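Local coordinates for protein Lysine/ornithine decarboxylase (Selenomonas ruminantium, PDB 5GJO) that decarboxylates L-lysine and L-ornithine with similar efficiency, using pyridoxal 5'-phosphate, to give cadaverine and putrescine, at residues A[14-19]-A[374-378]; A[21-27]-A[265-271]; A[258-264]-A[349-353]; A[270-275]-A[339-343]. The protein carries 2 engineered substitutions. All coordinates share one frame; numbering follows the deposited sequence.

Interaction 1. Residues A[14-19]-A[374-378]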
loop_
_atom_site.group_PDB
_atom_site.type_symbol
_atom_site.label_atom_id
_atom_site.label_comp_id
_atom_site.label_asym_id
_atom_site.label_seq_id
_atom_site.Cartn_x
_atom_site.Cartn_y
_atom_site.Cartn_z
ATOM N N THR A 14 14.503 20.654 -15.793
ATOM C CA THR A 14 14.870 19.997 -17.005
ATOM C C THR A 14 14.409 18.529 -16.983
ATOM O O THR A 14 13.857 18.015 -17.978
ATOM C CB THR A 14 16.335 20.191 -17.346
ATOM O OG1 THR A 14 17.225 19.593 -16.400
ATOM C CG2 THR A 14 16.641 21.789 -17.480
ATOM N N LEU A 15 14.556 17.881 -15.835
ATOM C CA LEU A 15 14.081 16.502 -15.725
ATOM C C LEU A 15 12.580 16.439 -16.006
ATOM O O LEU A 15 12.089 15.565 -16.735
ATOM C CB LEU A 15 14.436 15.899 -14.336
ATOM C CG LEU A 15 15.913 15.507 -14.169
ATOM C CD1 LEU A 15 16.222 15.408 -12.675
ATOM C CD2 LEU A 15 16.107 14.141 -14.829
ATOM N N ALA A 16 11.827 17.320 -15.364
ATOM C CA ALA A 16 10.333 17.248 -15.460
ATOM C C ALA A 16 9.806 17.730 -16.808
ATOM O O ALA A 16 8.690 17.361 -17.202
ATOM C CB ALA A 16 9.711 18.024 -14.308
ATOM N N LYS A 17 10.583 18.511 -17.528
ATOM C CA LYS A 17 10.222 18.841 -18.897
ATOM C C LYS A 17 10.243 17.598 -19.782
ATOM O O LYS A 17 9.435 17.432 -20.658
ATOM C CB LYS A 17 11.212 19.834 -19.465
ATOM C CG LYS A 17 10.637 21.186 -19.769
ATOM C CD LYS A 17 11.698 22.102 -20.358
ATOM C CE LYS A 17 11.934 23.351 -19.512
ATOM N NZ LYS A 17 13.388 23.679 -19.354
ATOM N N ARG A 18 11.282 16.806 -19.578
ATOM C CA ARG A 18 11.511 15.542 -20.257
ATOM C C ARG A 18 10.646 14.353 -19.847
ATOM O O ARG A 18 10.228 13.578 -20.669
ATOM C CB ARG A 18 12.980 15.184 -20.184
ATOM C CG ARG A 18 13.391 14.079 -21.102
ATOM C CD ARG A 18 14.903 14.038 -21.213
ATOM N NE ARG A 18 15.555 13.609 -19.991
ATOM C CZ ARG A 18 16.257 14.397 -19.184
ATOM N NH1 ARG A 18 16.805 13.887 -18.114
ATOM N NH2 ARG A 18 16.406 15.680 -19.439
ATOM N N ILE A 19 10.417 14.237 -18.552
ATOM C CA ILE A 19 9.794 13.072 -17.972
ATOM C C ILE A 19 8.523 13.443 -17.216
ATOM O O ILE A 19 8.577 14.235 -16.319
ATOM C CB ILE A 19 10.767 12.411 -16.972
ATOM C CG1 ILE A 19 12.121 12.098 -17.616
ATOM C CG2 ILE A 19 10.167 11.169 -16.358
ATOM C CD1 ILE A 19 13.215 11.827 -16.618
ATOM N N ASP A 374 22.196 8.030 -15.903
ATOM C CA ASP A 374 21.865 7.863 -17.308
ATOM C C ASP A 374 21.303 9.146 -17.939
ATOM O O ASP A 374 20.889 9.135 -19.067
ATOM C CB ASP A 374 20.891 6.711 -17.510
ATOM C CG ASP A 374 21.521 5.367 -17.231
ATOM O OD1 ASP A 374 22.737 5.278 -17.332
ATOM O OD2 ASP A 374 20.797 4.425 -16.907
ATOM N N GLN A 375 21.267 10.219 -17.167
ATOM C CA GLN A 375 20.593 11.463 -17.606
ATOM C C GLN A 375 21.632 12.516 -17.885
ATOM O O GLN A 375 22.636 12.513 -17.315
ATOM C CB GLN A 375 19.672 12.087 -16.533
ATOM C CG GLN A 375 18.675 11.074 -15.951
ATOM C CD GLN A 375 17.863 10.386 -16.997
ATOM O OE1 GLN A 375 17.288 11.023 -17.900
ATOM N NE2 GLN A 375 17.749 9.082 -16.868
ATOM N N PRO A 376 21.327 13.440 -18.800
ATOM C CA PRO A 376 22.289 14.466 -19.108
ATOM C C PRO A 376 22.561 15.373 -17.950
ATOM O O PRO A 376 23.625 15.944 -17.869
ATOM C CB PRO A 376 21.634 15.280 -20.231
ATOM C CG PRO A 376 20.208 14.913 -20.270
ATOM C CD PRO A 376 20.151 13.499 -19.708
ATOM N N GLU A 377 21.648 15.517 -17.025
ATOM C CA GLU A 377 21.926 16.334 -15.828
ATOM C C GLU A 377 23.109 15.828 -15.002
ATOM O O GLU A 377 23.841 16.624 -14.417
ATOM C CB GLU A 377 20.699 16.429 -14.919
ATOM C CG GLU A 377 19.522 17.187 -15.510
ATOM C CD GLU A 377 18.690 16.486 -16.605
ATOM O OE1 GLU A 377 18.872 15.274 -16.856
ATOM O OE2 GLU A 377 17.763 17.134 -17.249
ATOM N N TYR A 378 23.315 14.520 -14.917
ATOM C CA TYR A 378 24.485 13.949 -14.240
ATOM C C TYR A 378 25.732 14.290 -14.949
ATOM O O TYR A 378 26.728 14.747 -14.344
ATOM C CB TYR A 378 24.323 12.432 -14.152
ATOM C CG TYR A 378 25.482 11.743 -13.596
ATOM C CD1 TYR A 378 25.810 11.826 -12.207
ATOM C CD2 TYR A 378 26.319 11.011 -14.442
ATOM C CE1 TYR A 378 26.939 11.123 -11.703
ATOM C CE2 TYR A 378 27.460 10.403 -13.955
ATOM C CZ TYR A 378 27.729 10.398 -12.597
ATOM O OH TYR A 378 28.838 9.735 -12.108
HETATM O O HOH W 1 15.281 10.787 -19.684
#

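Interaction 2. Residues A[21-27]-A[265-271]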
loop_
_atom_site.group_PDB
_atom_site.type_symbol
_atom_site.label_atom_id
_atom_site.label_comp_id
_atom_site.label_asym_id
_atom_site.label_seq_id
_atom_site.Cartn_x
_atom_site.Cartn_y
_atom_site.Cartn_z
ATOM N N THR A 21 5.814 13.724 -14.500
ATOM C CA THR A 21 5.701 13.503 -13.085
ATOM C C THR A 21 4.538 12.595 -12.771
ATOM O O THR A 21 3.551 12.616 -13.526
ATOM C CB THR A 21 5.549 14.819 -12.323
ATOM O OG1 THR A 21 4.448 15.574 -12.817
ATOM C CG2 THR A 21 6.806 15.620 -12.411
ATOM N N PRO A 22 4.540 11.918 -11.626
ATOM C CA PRO A 22 5.625 11.870 -10.667
ATOM C C PRO A 22 6.681 10.850 -11.103
ATOM O O PRO A 22 6.399 9.793 -11.750
ATOM C CB PRO A 22 4.914 11.357 -9.420
ATOM C CG PRO A 22 3.824 10.477 -9.996
ATOM C CD PRO A 22 3.389 11.137 -11.203
ATOM N N PHE A 23 7.906 11.068 -10.675
ATOM C CA PHE A 23 8.954 10.081 -10.792
ATOM C C PHE A 23 9.954 10.207 -9.713
ATOM O O PHE A 23 10.156 11.340 -9.177
ATOM C CB PHE A 23 9.626 10.199 -12.171
ATOM C CG PHE A 23 10.227 11.557 -12.470
ATOM C CD1 PHE A 23 11.549 11.843 -12.172
ATOM C CD2 PHE A 23 9.469 12.519 -13.086
ATOM C CE1 PHE A 23 12.062 13.117 -12.464
ATOM C CE2 PHE A 23 9.987 13.755 -13.385
ATOM C CZ PHE A 23 11.262 14.038 -13.022
ATOM N N LEU A 24 10.617 9.095 -9.412
ATOM C CA LEU A 24 11.765 9.083 -8.525
ATOM C C LEU A 24 13.035 9.195 -9.308
ATOM O O LEU A 24 13.121 8.683 -10.433
ATOM C CB LEU A 24 11.810 7.812 -7.706
ATOM C CG LEU A 24 10.613 7.624 -6.742
ATOM C CD1 LEU A 24 10.423 6.185 -6.413
ATOM C CD2 LEU A 24 10.782 8.382 -5.448
ATOM N N VAL A 25 14.060 9.780 -8.722
ATOM C CA VAL A 25 15.376 9.858 -9.336
ATOM C C VAL A 25 16.399 9.278 -8.341
ATOM O O VAL A 25 16.488 9.772 -7.165
ATOM C CB VAL A 25 15.775 11.305 -9.690
ATOM C CG1 VAL A 25 17.165 11.360 -10.271
ATOM C CG2 VAL A 25 14.728 11.995 -10.581
ATOM N N ALA A 26 17.060 8.206 -8.711
ATOM C CA ALA A 26 18.048 7.506 -7.929
ATOM C C ALA A 26 19.459 7.750 -8.374
ATOM O O ALA A 26 19.777 7.567 -9.600
ATOM C CB ALA A 26 17.803 6.015 -7.972
ATOM N N SER A 27 20.337 8.056 -7.412
ATOM C CA SER A 27 21.768 8.256 -7.719
ATOM C C SER A 27 22.580 7.013 -7.346
ATOM O O SER A 27 22.718 6.654 -6.186
ATOM C CB SER A 27 22.317 9.480 -7.021
ATOM O OG SER A 27 23.764 9.483 -7.002
ATOM N N ALA A 265 19.735 8.410 -1.284
ATOM C CA ALA A 265 20.142 8.384 -2.663
ATOM C C ALA A 265 19.034 8.629 -3.678
ATOM O O ALA A 265 19.271 8.468 -4.866
ATOM C CB ALA A 265 20.820 7.073 -2.967
ATOM N N VAL A 266 17.799 8.908 -3.250
ATOM C CA VAL A 266 16.636 8.974 -4.109
ATOM C C VAL A 266 15.811 10.228 -3.773
ATOM O O VAL A 266 15.659 10.559 -2.560
ATOM C CB VAL A 266 15.791 7.703 -3.996
ATOM C CG1 VAL A 266 14.619 7.757 -4.961
ATOM C CG2 VAL A 266 16.615 6.455 -4.203
ATOM N N ASN A 267 15.326 10.932 -4.787
ATOM C CA ASN A 267 14.440 12.077 -4.626
ATOM C C ASN A 267 13.163 11.788 -5.417
ATOM O O ASN A 267 13.203 11.099 -6.387
ATOM C CB ASN A 267 15.024 13.379 -5.191
ATOM C CG ASN A 267 16.207 13.935 -4.410
ATOM O OD1 ASN A 267 16.735 14.974 -4.765
ATOM N ND2 ASN A 267 16.621 13.248 -3.364
ATOM N N LEU A 268 12.044 12.319 -4.957
ATOM C CA LEU A 268 10.795 12.342 -5.700
ATOM C C LEU A 268 10.532 13.678 -6.295
ATOM O O LEU A 268 10.643 14.755 -5.588
ATOM C CB LEU A 268 9.605 12.021 -4.799
ATOM C CG LEU A 268 8.229 12.135 -5.402
ATOM C CD1 LEU A 268 7.960 11.005 -6.390
ATOM C CD2 LEU A 268 7.255 12.025 -4.216
ATOM N N VAL A 269 10.143 13.688 -7.559
ATOM C CA VAL A 269 9.685 14.917 -8.252
ATOM C C VAL A 269 8.202 14.763 -8.590
ATOM O O VAL A 269 7.798 13.788 -9.268
ATOM C CB VAL A 269 10.448 15.198 -9.551
ATOM C CG1 VAL A 269 10.015 16.530 -10.141
ATOM C CG2 VAL A 269 11.982 15.241 -9.274
ATOM N N THR A 270 7.423 15.678 -8.092
ATOM C CA THR A 270 5.970 15.644 -8.229
ATOM C C THR A 270 5.452 17.008 -8.603
ATOM O O THR A 270 5.991 18.037 -8.134
ATOM C CB THR A 270 5.320 14.976 -7.016
ATOM O OG1 THR A 270 3.899 15.012 -7.143
ATOM C CG2 THR A 270 5.667 15.681 -5.743
ATOM N N SER A 271 4.399 17.055 -9.408
ATOM C CA SER A 271 3.797 18.345 -9.820
ATOM C C SER A 271 2.558 18.683 -9.002
ATOM O O SER A 271 1.764 17.784 -8.633
ATOM C CB SER A 271 3.369 18.319 -11.285
ATOM O OG SER A 271 4.494 18.162 -12.111
#

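Interaction 3. Residues A[258-264]-A[349-353]. With PLP (pyridoxal-5'-phosphate), chain H.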
loop_
_atom_site.group_PDB
_atom_site.type_symbol
_atom_site.label_atom_id
_atom_site.label_comp_id
_atom_site.label_asym_id
_atom_site.label_seq_id
_atom_site.Cartn_x
_atom_site.Cartn_y
_atom_site.Cartn_z
ATOM N N GLY A 258 19.073 -2.251 5.195
ATOM C CA GLY A 258 18.109 -1.933 4.157
ATOM C C GLY A 258 18.028 -0.395 3.985
ATOM O O GLY A 258 18.585 0.156 3.040
ATOM N N ARG A 259 17.330 0.264 4.919
ATOM C CA ARG A 259 17.003 1.706 4.821
ATOM C C ARG A 259 18.179 2.577 4.446
ATOM O O ARG A 259 18.078 3.494 3.621
ATOM C CB ARG A 259 16.422 2.197 6.164
ATOM C CG ARG A 259 15.730 3.543 6.051
ATOM C CD ARG A 259 15.371 4.006 7.455
ATOM N NE ARG A 259 14.382 3.158 8.100
ATOM C CZ ARG A 259 13.084 3.171 7.888
ATOM N NH1 ARG A 259 12.515 4.026 7.051
ATOM N NH2 ARG A 259 12.312 2.343 8.600
ATOM N N TYR A 260 19.289 2.300 5.084
ATOM C CA TYR A 260 20.461 3.150 4.988
ATOM C C TYR A 260 21.031 3.200 3.556
ATOM O O TYR A 260 21.519 4.209 3.136
ATOM C CB TYR A 260 21.533 2.722 6.020
ATOM C CG TYR A 260 22.925 3.192 5.679
ATOM C CD1 TYR A 260 23.375 4.437 6.041
ATOM C CD2 TYR A 260 23.751 2.410 4.909
ATOM C CE1 TYR A 260 24.640 4.871 5.678
ATOM C CE2 TYR A 260 25.013 2.838 4.540
ATOM C CZ TYR A 260 25.456 4.067 4.932
ATOM O OH TYR A 260 26.697 4.483 4.549
ATOM N N MET A 261 21.027 2.073 2.863
ATOM C CA MET A 261 21.808 1.962 1.638
ATOM C C MET A 261 21.303 2.947 0.573
ATOM O O MET A 261 22.135 3.575 -0.074
ATOM C CB MET A 261 21.809 0.524 1.107
ATOM C CG MET A 261 22.931 0.208 0.133
ATOM S SD MET A 261 24.546 0.407 0.911
ATOM C CE MET A 261 24.598 -0.954 2.077
ATOM N N CYS A 262 19.980 3.098 0.418
ATOM C CA CYS A 262 19.451 3.973 -0.642
ATOM C C CYS A 262 18.654 5.145 -0.123
ATOM O O CYS A 262 18.190 5.936 -0.924
ATOM C CB CYS A 262 18.612 3.179 -1.627
ATOM S SG CYS A 262 19.336 1.635 -2.164
ATOM N N GLY A 263 18.392 5.228 1.197
ATOM C CA GLY A 263 17.473 6.218 1.682
ATOM C C GLY A 263 17.830 7.612 1.248
ATOM O O GLY A 263 16.963 8.388 0.771
ATOM N N THR A 264 19.103 7.911 1.371
ATOM C CA THR A 264 19.612 9.248 1.057
ATOM C C THR A 264 20.087 9.365 -0.439
ATOM O O THR A 264 20.733 10.325 -0.805
ATOM C CB THR A 264 20.836 9.590 1.883
ATOM O OG1 THR A 264 21.737 8.499 1.866
ATOM C CG2 THR A 264 20.359 9.856 3.334
ATOM N N GLU A 349 15.518 12.292 0.378
ATOM C CA GLU A 349 15.615 11.156 1.292
ATOM C C GLU A 349 14.378 10.238 1.164
ATOM O O GLU A 349 13.791 9.821 2.196
ATOM C CB GLU A 349 15.839 11.615 2.752
ATOM C CG GLU A 349 17.222 12.323 2.961
ATOM C CD GLU A 349 17.246 13.751 2.491
ATOM O OE1 GLU A 349 16.401 14.571 2.882
ATOM O OE2 GLU A 349 18.121 14.110 1.690
ATOM N N MET A 350 14.071 9.899 -0.077
ATOM C CA MET A 350 12.913 9.107 -0.425
ATOM C C MET A 350 13.217 7.691 -0.921
ATOM O O MET A 350 12.410 7.079 -1.539
ATOM C CB MET A 350 12.040 9.879 -1.403
ATOM C CG MET A 350 10.825 10.491 -0.751
ATOM S SD MET A 350 9.348 10.012 -1.586
ATOM C CE MET A 350 7.982 10.472 -0.535
ATOM N N GLY A 351 14.408 7.206 -0.629
ATOM C CA GLY A 351 14.877 6.008 -1.193
ATOM C C GLY A 351 14.415 4.710 -0.560
ATOM O O GLY A 351 14.594 3.630 -1.203
ATOM N N SER A 352 13.891 4.748 0.652
ATOM C CA SER A 352 13.645 3.496 1.382
ATOM C C SER A 352 12.253 3.339 1.962
ATOM O O SER A 352 11.739 4.256 2.575
ATOM C CB SER A 352 14.626 3.307 2.522
ATOM O OG SER A 352 15.928 3.301 2.002
ATOM N N TYR A 353 11.639 2.173 1.711
ATOM C CA TYR A 353 10.274 1.928 2.218
ATOM C C TYR A 353 9.240 2.976 1.727
ATOM O O TYR A 353 8.403 3.458 2.469
ATOM C CB TYR A 353 10.231 1.724 3.718
ATOM C CG TYR A 353 11.209 0.633 4.179
ATOM C CD1 TYR A 353 10.992 -0.708 3.881
ATOM C CD2 TYR A 353 12.348 0.959 4.873
ATOM C CE1 TYR A 353 11.886 -1.647 4.303
ATOM C CE2 TYR A 353 13.281 0.022 5.308
ATOM C CZ TYR A 353 13.050 -1.319 4.990
ATOM O OH TYR A 353 13.930 -2.321 5.386
HETATM N N1 PLP H . 17.139 -7.546 7.444
HETATM C C2 PLP H . 15.987 -8.029 7.967
HETATM C C2A PLP H . 15.870 -9.491 8.304
HETATM C C3 PLP H . 14.839 -7.119 8.209
HETATM O O3 PLP H . 13.670 -7.580 8.734
HETATM C C4 PLP H . 15.012 -5.692 7.858
HETATM C C4A PLP H . 13.925 -4.709 8.062
HETATM O O4A PLP H . 12.765 -5.082 8.105
HETATM C C5 PLP H . 16.323 -5.291 7.292
HETATM C C6 PLP H . 17.315 -6.253 7.120
HETATM C C5A PLP H . 16.579 -3.852 6.909
HETATM O O4P PLP H . 16.264 -3.003 8.010
HETATM P P PLP H . 16.654 -1.442 7.976
HETATM O O1P PLP H . 18.162 -1.445 7.895
HETATM O O2P PLP H . 16.101 -0.899 9.272
HETATM O O3P PLP H . 15.965 -0.921 6.736
HETATM O O HOH W 2 17.658 1.497 0.795
#

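Interaction 4. Residues A[270-275]-A[339-343]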
loop_
_atom_site.group_PDB
_atom_site.type_symbol
_atom_site.label_atom_id
_atom_site.label_comp_id
_atom_site.label_asym_id
_atom_site.label_seq_id
_atom_site.Cartn_x
_atom_site.Cartn_y
_atom_site.Cartn_z
ATOM N N THR A 270 7.423 15.678 -8.092
ATOM C CA THR A 270 5.970 15.644 -8.229
ATOM C C THR A 270 5.452 17.008 -8.603
ATOM O O THR A 270 5.991 18.037 -8.134
ATOM C CB THR A 270 5.320 14.976 -7.016
ATOM O OG1 THR A 270 3.899 15.012 -7.143
ATOM C CG2 THR A 270 5.667 15.681 -5.743
ATOM N N SER A 271 4.399 17.055 -9.408
ATOM C CA SER A 271 3.797 18.345 -9.820
ATOM C C SER A 271 2.558 18.683 -9.002
ATOM O O SER A 271 1.764 17.784 -8.633
ATOM C CB SER A 271 3.369 18.319 -11.285
ATOM O OG SER A 271 4.494 18.162 -12.111
ATOM N N VAL A 272 2.373 19.984 -8.832
ATOM C CA VAL A 272 1.085 20.568 -8.395
ATOM C C VAL A 272 0.090 20.459 -9.568
ATOM O O VAL A 272 0.290 21.002 -10.656
ATOM C CB VAL A 272 1.223 22.060 -7.937
ATOM C CG1 VAL A 272 -0.157 22.659 -7.510
ATOM C CG2 VAL A 272 2.249 22.120 -6.832
ATOM N N ILE A 273 -0.942 19.682 -9.347
ATOM C CA ILE A 273 -1.998 19.491 -10.342
ATOM C C ILE A 273 -3.270 20.298 -10.046
ATOM O O ILE A 273 -4.132 20.450 -10.923
ATOM C CB ILE A 273 -2.314 17.999 -10.673
ATOM C CG1 ILE A 273 -2.759 17.223 -9.455
ATOM C CG2 ILE A 273 -1.136 17.278 -11.297
ATOM C CD1 ILE A 273 -3.308 15.873 -9.820
ATOM N N GLY A 274 -3.395 20.771 -8.818
ATOM C CA GLY A 274 -4.524 21.627 -8.441
ATOM C C GLY A 274 -4.189 22.481 -7.241
ATOM O O GLY A 274 -3.324 22.130 -6.415
ATOM N N THR A 275 -4.847 23.640 -7.165
ATOM C CA THR A 275 -4.808 24.480 -5.998
ATOM C C THR A 275 -6.222 24.670 -5.440
ATOM O O THR A 275 -7.243 24.460 -6.146
ATOM C CB THR A 275 -4.271 25.861 -6.291
ATOM O OG1 THR A 275 -5.121 26.526 -7.256
ATOM C CG2 THR A 275 -2.841 25.771 -6.898
ATOM N N LEU A 339 2.223 28.587 -4.632
ATOM C CA LEU A 339 2.447 27.705 -5.771
ATOM C C LEU A 339 1.280 27.730 -6.794
ATOM O O LEU A 339 0.146 28.078 -6.432
ATOM C CB LEU A 339 2.660 26.237 -5.261
ATOM C CG LEU A 339 3.760 26.029 -4.242
ATOM C CD1 LEU A 339 3.794 24.571 -3.778
ATOM C CD2 LEU A 339 5.098 26.440 -4.806
ATOM N N LYS A 340 1.581 27.355 -8.021
ATOM C CA LYS A 340 0.595 27.334 -9.102
ATOM C C LYS A 340 0.619 25.972 -9.738
ATOM O O LYS A 340 1.637 25.249 -9.669
ATOM C CB LYS A 340 0.936 28.304 -10.205
ATOM C CG LYS A 340 1.458 29.644 -9.795
ATOM C CD LYS A 340 0.349 30.575 -9.407
ATOM C CE LYS A 340 0.908 31.969 -9.089
ATOM N NZ LYS A 340 -0.012 32.970 -9.674
ATOM N N ILE A 341 -0.491 25.628 -10.379
ATOM C CA ILE A 341 -0.596 24.392 -11.131
ATOM C C ILE A 341 0.568 24.320 -12.112
ATOM O O ILE A 341 0.906 25.344 -12.779
ATOM C CB ILE A 341 -1.917 24.313 -11.886
ATOM C CG1 ILE A 341 -3.033 24.120 -10.867
ATOM C CG2 ILE A 341 -1.891 23.151 -12.912
ATOM C CD1 ILE A 341 -4.432 24.112 -11.491
ATOM N N GLY A 342 1.218 23.139 -12.174
ATOM C CA GLY A 342 2.386 22.976 -13.041
ATOM C C GLY A 342 3.739 23.156 -12.343
ATOM O O GLY A 342 4.772 22.677 -12.887
ATOM N N ASP A 343 3.776 23.798 -11.146
ATOM C CA ASP A 343 5.004 23.906 -10.340
ATOM C C ASP A 343 5.398 22.489 -9.889
ATOM O O ASP A 343 4.512 21.624 -9.656
ATOM C CB ASP A 343 4.860 24.811 -9.102
ATOM C CG ASP A 343 4.713 26.330 -9.449
ATOM O OD1 ASP A 343 4.946 26.709 -10.599
ATOM O OD2 ASP A 343 4.405 27.081 -8.499
#

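Interaction 1. Residues A[14-19]-A[374-378]
R18 and E377 reach each other from opposite directions: CG of R18 stands anti to the backbone N (chi1 -167°) and the chain runs on extended until it bends at chi3, while E377 folds at chi2 (75°) and brings its carboxylate to the edge of the guanidinium. The salt bridge is end-on and two-pronged. R18 NH1 donates to E377 OE1 at 2.8 Å, met on the syn side but somewhat out of the carboxylate plane, and R18 NH2 donates to the syn lone pair of E377 OE2 at 3.0 Å, almost within the guanidinium plane. The two flat groups are nearly coplanar. E377 OE2 also receives T14 OG1 on its anti lone pair, at 2.7 Å, so this one oxygen is gripped by two donors, which should restrict rotation of the carboxylate. R18 NH1 has a second acceptor in Q375 OE1, 2.9 Å away and on a lone pair in the carbonyl plane; the amide lies only 6° from the guanidinium plane. A water closes this side, accepting from R18 NE and donating to Q375 OE1. P376 lies over one guanidinium face, its CD 3.7 Å from R18 NH1. Beside the carboxylate, L15 brings CD2 to 3.6 Å from E377 OE1, an apolar wall against the buried charge. Q375 NE2 is held by the carbonyl of I371. The contact thus joins the C-terminal end of helix 9-18 to the first turn of helix 376-384, for which Q375 is the N-cap residue, with I19 and Q375 both leaning on I370 of strand 369-371.

Interaction 2. Residues A[21-27]-A[265-271]
F23 and V269 lie side by side, pointing the same way from a hydrogen-bonded antiparallel pair, and V269 covers one face of the phenyl ring in a CH-pi contact: its CB is 4.0 Å from the F23 ring centroid, 21° off the normal. The ring is brought over its neighbour by a chi1 of 58°, which sets CG between the backbone N and carbonyl carbon. V25 CG2 meets the same ring at its edge. On the other face of the sheet L24 lies across L268, with L24 CD2 3.9 Å from L268 CB, and A26 pairs with V266. Backbone bonds tie F23 to V269 and V25 to N267 in both directions, and S27 N to A265 O at 2.8 Å extends the ladder. Before the strand, at T21 and the cis-linked P22, the pairing passes to side chains: S271 OG donates to T21 OG1 at 2.7 Å, while D287 also bonds T21 OG1 and K344 also bonds S271 OG. Strand 23-26 is thereby set between strand 266-276, antiparallel to it, and strand 369-371, parallel to it, in the mixed sheet; strand 344-347 borders strand 266-276 on its far side.

Interaction 3. Residues A[258-264]-A[349-353]
The backbones come closest at G263 and G351, whose CA atoms are 3.9 Å apart, and G351 N donates to G263 O at 3.1 Å. The CA of G351 also sits against C262 O. S352 points its side chain at the short helix 259-263. Its OG donates to R259 O at 2.7 Å, a carbonyl that also accepts G263 N, so a serine from the loop adds a second donor to a helical bond. A buried water extends the grip, donating to S352 OG and G258 O and accepting from C262 N. Farther along, R259 and Y353 cross at about a right angle. Y353 CD2 lies over one face of the guanidinium, 3.8 Å from R259 NH1, with the two planes 53° apart; the charged end itself is held by D300 and S183. With CG of Y353 anti to the carbonyl carbon (chi1 -53°), the ring carries its hydroxyl to the cofactor phosphate. Y353 OH donates to PLP O3P at 2.8 Å, R259 N donates to the same oxygen at 2.6 Å, and G258 N reaches PLP O1P at 3.0 Å in a nearly straight bond. The two backbone amides meet the anion where the chain enters the weakly bonded helix. S183, G220 and H180 give PLP further hydrogen bonds. The arrangement is consistent with the phosphate pocket of the class-II PLP decarboxylases, built on a TIM barrel.

Interaction 4. Residues A[270-275]-A[339-343]
A type II beta turn, K340 to D343, docks on strand 266-276 at V272, just before its bulge. V272 N donates to D343 O at 2.8 Å, and G342 N donates to V272 O at 2.8 Å in an almost perfectly straight bond, so both backbone polar atoms of V272 are satisfied by the turn. The valine side chain faces the turn: CB lies 3.7 Å from K340 O, CG1 rests on the same carbonyl, and CG2 packs beside D343 O and, at 4.2 Å, against L339 CD1. I341 reaches along the strand. Its CG1, anti to the carbonyl carbon (chi1 -70°), comes to 3.8 Å from G274 CA, and CD1 ends 3.7 Å from I273 O, so the branch lies alongside the backbone where the bulge bends it. T275 adds CG2, which meets L339 O at 3.8 Å. The turn is braced from within by D343 N to K340 O and by K340 N, which donates to D343 OD2 at 2.9 Å from well above the carboxylate plane. The second subunit borders this region: its K124 binds I273 O, its S120 binds T275 O, and I341 packs on that same S120. The turn leads directly into strand 344-347, the antiparallel neighbour of strand 266-276. The result is a type II turn, with glycine (G342, phi 96°) at its third position, set beside a classic beta bulge in which I273 and G274 both face I285 of strand 283-286.

How the interactions relate
Strand 266-276 connects most of the set: interactions 2 and 4 share T270 and S271 on it, with centres about 16 Å apart, and both touch the second subunit. Helix 259-263 of interaction 3 runs into this strand, and the other segment of interaction 3 meets interaction 2 directly, V266 O lying 3.0 Å from M350 N, a probable hydrogen bond. Interaction 1 packs against interaction 2 from the helix side, L15 CB being 3.9 Å from F23 CZ. Only interaction 3 touches the cofactor; the V266 side chain of interaction 2 is about 13 Å from PLP, and that of I273 in interaction 4 about 10 Å from the side chain of C324, the probable proton donor.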